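Local coordinates for protein transcription termination factor FttA (Methanosarcina mazei, PDB 2XR1) that probably terminates archaeal transcription by cutting nascent RNA at the polymerase exit channel, acting as a homodimeric two-zinc nuclease of the metallo-beta-lactamase superfamily, at residues A381-N385 and A386-Q390; R586-L589 and M590-V593. All blocks are in the same frame, centred on the assembly; numbering follows the deposited sequence.

Contacts 1 and 2 are neighbours, their centres about 9 Å apart, though nearly two hundred residues separate them in the chain. Contact 1 folds an irregular loop back on itself, with Tyr-383 buried and Asn-387 at the surface. Contact 2 is a regular helical turn, Leu-589 and Tyr-592 facing inward while Arg-587 and Glu-591 line its outer side. Turns and an amide over a ring shape the loop; i to i+4 bonds and a salt bridge shape the helix. Arg-586 joins them, its NH1 2.9 Å from Gly-384 O and its N 3.1 Å from Ala-388 O. Both contacts pack against helix 610-624, close to zinc ligand His-607.

Contact 1 of 2, residues A381-N385 and A386-Q390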
loop_
_atom_site.group_PDB
_atom_site.type_symbol
_atom_site.label_atom_id
_atom_site.label_comp_id
_atom_site.label_asym_id
_atom_site.label_seq_id
_atom_site.Cartn_x
_atom_site.Cartn_y
_atom_site.Cartn_z
ATOM N N ALA B 381 21.104 -6.099 -1.855
ATOM C CA ALA B 381 21.449 -7.484 -2.150
ATOM C C ALA B 381 22.175 -7.666 -3.502
ATOM O O ALA B 381 22.012 -8.673 -4.126
ATOM C CB ALA B 381 20.181 -8.367 -2.081
ATOM N N THR B 382 22.974 -6.695 -3.932
ATOM C CA THR B 382 23.529 -6.662 -5.308
ATOM C C THR B 382 24.390 -7.852 -5.579
ATOM O O THR B 382 24.258 -8.492 -6.614
ATOM C CB THR B 382 24.374 -5.430 -5.586
ATOM O OG1 THR B 382 23.672 -4.279 -5.148
ATOM C CG2 THR B 382 24.667 -5.289 -7.072
ATOM N N TYR B 383 25.258 -8.178 -4.628
ATOM C CA TYR B 383 26.032 -9.399 -4.714
ATOM C C TYR B 383 25.431 -10.490 -3.815
ATOM O O TYR B 383 26.137 -11.276 -3.163
ATOM C CB TYR B 383 27.489 -9.107 -4.370
ATOM C CG TYR B 383 28.221 -8.335 -5.461
ATOM C CD1 TYR B 383 27.967 -7.006 -5.677
ATOM C CD2 TYR B 383 29.147 -8.941 -6.257
ATOM C CE1 TYR B 383 28.605 -6.301 -6.656
ATOM C CE2 TYR B 383 29.795 -8.243 -7.238
ATOM C CZ TYR B 383 29.522 -6.921 -7.437
ATOM O OH TYR B 383 30.195 -6.245 -8.407
ATOM N N GLY B 384 24.125 -10.587 -3.825
ATOM C CA GLY B 384 23.448 -11.415 -2.865
ATOM C C GLY B 384 23.417 -12.888 -3.211
ATOM O O GLY B 384 23.071 -13.697 -2.376
ATOM N N ASN B 385 23.752 -13.220 -4.451
ATOM C CA ASN B 385 23.788 -14.593 -4.882
ATOM C C ASN B 385 24.797 -15.457 -4.107
ATOM O O ASN B 385 25.884 -15.010 -3.779
ATOM C CB ASN B 385 24.111 -14.630 -6.370
ATOM C CG ASN B 385 22.864 -14.632 -7.241
ATOM O OD1 ASN B 385 22.098 -15.613 -7.237
ATOM N ND2 ASN B 385 22.666 -13.571 -8.009
ATOM N N ALA B 386 24.449 -16.711 -3.838
ATOM C CA ALA B 386 25.369 -17.654 -3.149
ATOM C C ALA B 386 26.792 -17.576 -3.703
ATOM O O ALA B 386 27.763 -17.769 -3.002
ATOM C CB ALA B 386 24.818 -19.094 -3.248
ATOM N N ASN B 387 26.870 -17.276 -4.981
ATOM C CA ASN B 387 28.058 -17.393 -5.825
ATOM C C ASN B 387 28.971 -16.149 -5.780
ATOM O O ASN B 387 30.101 -16.195 -6.226
ATOM C CB ASN B 387 27.496 -17.485 -7.256
ATOM C CG ASN B 387 28.355 -18.231 -8.193
ATOM O OD1 ASN B 387 27.941 -18.486 -9.330
ATOM N ND2 ASN B 387 29.562 -18.599 -7.759
ATOM N N ALA B 388 28.456 -15.044 -5.239
ATOM C CA ALA B 388 28.841 -13.724 -5.660
ATOM C C ALA B 388 29.923 -13.061 -4.779
ATOM O O ALA B 388 29.791 -11.951 -4.262
ATOM C CB ALA B 388 27.546 -12.831 -5.804
ATOM N N PHE B 389 31.026 -13.748 -4.659
ATOM C CA PHE B 389 32.181 -13.203 -3.960
ATOM C C PHE B 389 32.939 -12.320 -4.925
ATOM O O PHE B 389 32.809 -12.438 -6.145
ATOM C CB PHE B 389 33.064 -14.330 -3.422
ATOM C CG PHE B 389 32.292 -15.310 -2.610
ATOM C CD1 PHE B 389 31.834 -14.963 -1.333
ATOM C CD2 PHE B 389 31.908 -16.533 -3.150
ATOM C CE1 PHE B 389 31.079 -15.866 -0.584
ATOM C CE2 PHE B 389 31.144 -17.425 -2.405
ATOM C CZ PHE B 389 30.733 -17.095 -1.130
ATOM N N GLN B 390 33.704 -11.392 -4.389
ATOM C CA GLN B 390 34.530 -10.599 -5.255
ATOM C C GLN B 390 35.933 -10.665 -4.689
ATOM O O GLN B 390 36.116 -11.008 -3.536
ATOM C CB GLN B 390 33.912 -9.207 -5.429
ATOM C CG GLN B 390 33.956 -8.393 -4.262
ATOM C CD GLN B 390 32.950 -7.253 -4.259
ATOM O OE1 GLN B 390 33.275 -6.196 -3.754
ATOM N NE2 GLN B 390 31.732 -7.463 -4.757
#
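The hydroxyl of Tyr-383, whose ring lies beneath the side-chain amide of Gln-390, is gripped by Asp-578 OD1 and the backbone N of Tyr-539, with a weaker bond to Ser-581 OG. Those bonds fix the far end of the ring while Gln-390 occupies one face. NE2 of Gln-390 stands 3.2 Å above the ring plane of Tyr-383, displaced toward the rim over CD2 and CE2. The ring and amide planes are 74° apart, so the amide meets the face steeply instead of stacking on it. Gln-390 OE1 accepts a hydrogen bond from Lys-357 NZ, which is consistent with the nitrogen being the end turned to the aromatic face. The reach comes from a glutamine chain that is extended beyond CG.

Closer to the backbone, Ala-388 turns its CB toward the first half of the loop, 4.0 Å from CB of Tyr-383, and its carbonyl O lies near the ring plane, at the edge, 3.7 Å from Tyr-383 CD2. What brings Ala-388 back is a type I beta turn from Asn-385, closed by Ala-388 N to Asn-385 O at 3.0 Å. Ala-388 is also the centre of an inverse gamma turn, and another type I turn, from Ala-381 to Gly-384, comes just before.

This loop follows the acidic strand end that probably corresponds to beta-CASP motif A. Thr-382 OG1 bonds to both Glu-380 OE1 and His-607 ND1, and so probably helps to orient that zinc ligand. The loop leaves strand 376-380 beside strand 602-606, rests Asn-385 on helix 610-624 and Phe-389 on helix 586-594, and then leads toward helix 393-409.

Contact 2 of 2, residues R586-L589 and M590-V593; sequences RRQL and MEYV
Arg-587 and Glu-591, one helical turn apart, form a salt bridge along the outer side of helix 586-594. NE of Arg-587 donates to OE2 of Glu-591 at 2.8 Å and 160°. The carboxylate oxygen lies at the guanidinium edge, in its plane, but is itself met from above the carboxylate plane, the two planes standing 82° apart. A bend at chi3 (87°) folds the arginine end over the glutamate.

Beneath, the backbone bonds run i to i+4: Met-590 N to Arg-586 O (3.2 Å), Glu-591 N to Arg-587 O (2.9 Å), Tyr-592 N to Gln-588 O (2.9 Å), and weakly Val-593 N to Leu-589 O (3.4 Å). This is the alpha-helix that follows the Gly-His-Ser-Asp sequence that probably corresponds to beta-CASP motif B, and Gln-588 N, in its first turn, bonds to Asp-585 OD1.

Both ends of the Gln-588 amide are satisfied, NE2 by Glu-359 OE1 and OE1 by Lys-357 NZ, while Tyr-592 OH bonds to Val-368 O. Arg-586 reaches helix 610-624 with NH1 in a salt bridge to Asp-615 and NH2 on Ser-619 OG, and a second bond from NH1 goes to Gly-384 O. Met-590 packs on Val-620 of that same helix, and Leu-589 on Leu-616.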
loop_
_atom_site.group_PDB
_atom_site.type_symbol
_atom_site.label_atom_id
_atom_site.label_comp_id
_atom_site.label_asym_id
_atom_site.label_seq_id
_atom_site.Cartn_x
_atom_site.Cartn_y
_atom_site.Cartn_z
ATOM N N ARG B 586 29.063 -11.193 -1.385
ATOM C CA ARG B 586 28.146 -12.086 -0.681
ATOM C C ARG B 586 28.578 -12.283 0.767
ATOM O O ARG B 586 27.791 -12.122 1.655
ATOM C CB ARG B 586 28.021 -13.418 -1.415
ATOM C CG ARG B 586 27.501 -14.551 -0.589
ATOM C CD ARG B 586 25.983 -14.521 -0.405
ATOM N NE ARG B 586 25.596 -15.771 0.220
ATOM C CZ ARG B 586 24.401 -16.343 0.176
ATOM N NH1 ARG B 586 23.383 -15.804 -0.475
ATOM N NH2 ARG B 586 24.243 -17.502 0.791
ATOM N N ARG B 587 29.848 -12.591 0.987
ATOM C CA ARG B 587 30.387 -12.740 2.333
ATOM C C ARG B 587 30.100 -11.483 3.188
ATOM O O ARG B 587 29.632 -11.546 4.307
ATOM C CB ARG B 587 31.885 -12.993 2.295
ATOM C CG ARG B 587 32.413 -13.670 3.566
ATOM C CD ARG B 587 33.945 -13.667 3.649
ATOM N NE ARG B 587 34.436 -12.423 4.264
ATOM C CZ ARG B 587 35.009 -11.400 3.603
ATOM N NH1 ARG B 587 35.215 -11.451 2.270
ATOM N NH2 ARG B 587 35.400 -10.319 4.276
ATOM N N GLN B 588 30.347 -10.327 2.614
ATOM C CA GLN B 588 30.247 -9.082 3.360
ATOM C C GLN B 588 28.814 -8.739 3.703
ATOM O O GLN B 588 28.562 -8.160 4.763
ATOM C CB GLN B 588 30.937 -7.965 2.582
ATOM C CG GLN B 588 32.445 -8.092 2.719
ATOM C CD GLN B 588 33.224 -7.465 1.578
ATOM O OE1 GLN B 588 32.637 -6.908 0.626
ATOM N NE2 GLN B 588 34.561 -7.559 1.653
ATOM N N LEU B 589 27.883 -9.058 2.804
ATOM C CA LEU B 589 26.469 -8.870 3.089
ATOM C C LEU B 589 26.102 -9.697 4.320
ATOM O O LEU B 589 25.458 -9.212 5.255
ATOM C CB LEU B 589 25.620 -9.269 1.890
ATOM C CG LEU B 589 25.769 -8.279 0.709
ATOM C CD1 LEU B 589 25.219 -8.811 -0.626
ATOM C CD2 LEU B 589 25.097 -6.982 1.081
ATOM N N MET B 590 26.533 -10.947 4.331
ATOM C CA MET B 590 26.209 -11.835 5.428
ATOM C C MET B 590 26.871 -11.396 6.720
ATOM O O MET B 590 26.268 -11.480 7.770
ATOM C CB MET B 590 26.619 -13.278 5.105
ATOM C CG MET B 590 25.686 -13.930 4.077
ATOM S SD MET B 590 24.101 -14.546 4.798
ATOM C CE MET B 590 24.555 -16.251 5.185
ATOM N N GLU B 591 28.102 -10.909 6.641
ATOM C CA GLU B 591 28.832 -10.493 7.823
ATOM C C GLU B 591 28.161 -9.238 8.421
ATOM O O GLU B 591 28.010 -9.143 9.639
ATOM C CB GLU B 591 30.326 -10.280 7.500
ATOM C CG GLU B 591 31.139 -11.575 7.226
ATOM C CD GLU B 591 32.623 -11.335 6.686
ATOM O OE1 GLU B 591 32.882 -10.267 6.021
ATOM O OE2 GLU B 591 33.539 -12.227 6.942
ATOM N N TYR B 592 27.695 -8.337 7.558
ATOM C CA TYR B 592 27.042 -7.098 7.984
ATOM C C TYR B 592 25.853 -7.335 8.901
ATOM O O TYR B 592 25.720 -6.667 9.930
ATOM C CB TYR B 592 26.531 -6.306 6.796
ATOM C CG TYR B 592 25.973 -4.946 7.164
ATOM C CD1 TYR B 592 26.818 -3.887 7.430
ATOM C CD2 TYR B 592 24.616 -4.714 7.194
ATOM C CE1 TYR B 592 26.353 -2.643 7.733
ATOM C CE2 TYR B 592 24.121 -3.470 7.532
ATOM C CZ TYR B 592 25.022 -2.430 7.804
ATOM O OH TYR B 592 24.569 -1.175 8.160
ATOM N N VAL B 593 24.984 -8.255 8.493
ATOM C CA VAL B 593 23.812 -8.616 9.282
ATOM C C VAL B 593 24.228 -9.438 10.464
ATOM O O VAL B 593 23.834 -9.152 11.572
ATOM C CB VAL B 593 22.768 -9.392 8.467
ATOM C CG1 VAL B 593 21.482 -9.549 9.263
ATOM C CG2 VAL B 593 22.449 -8.664 7.223
#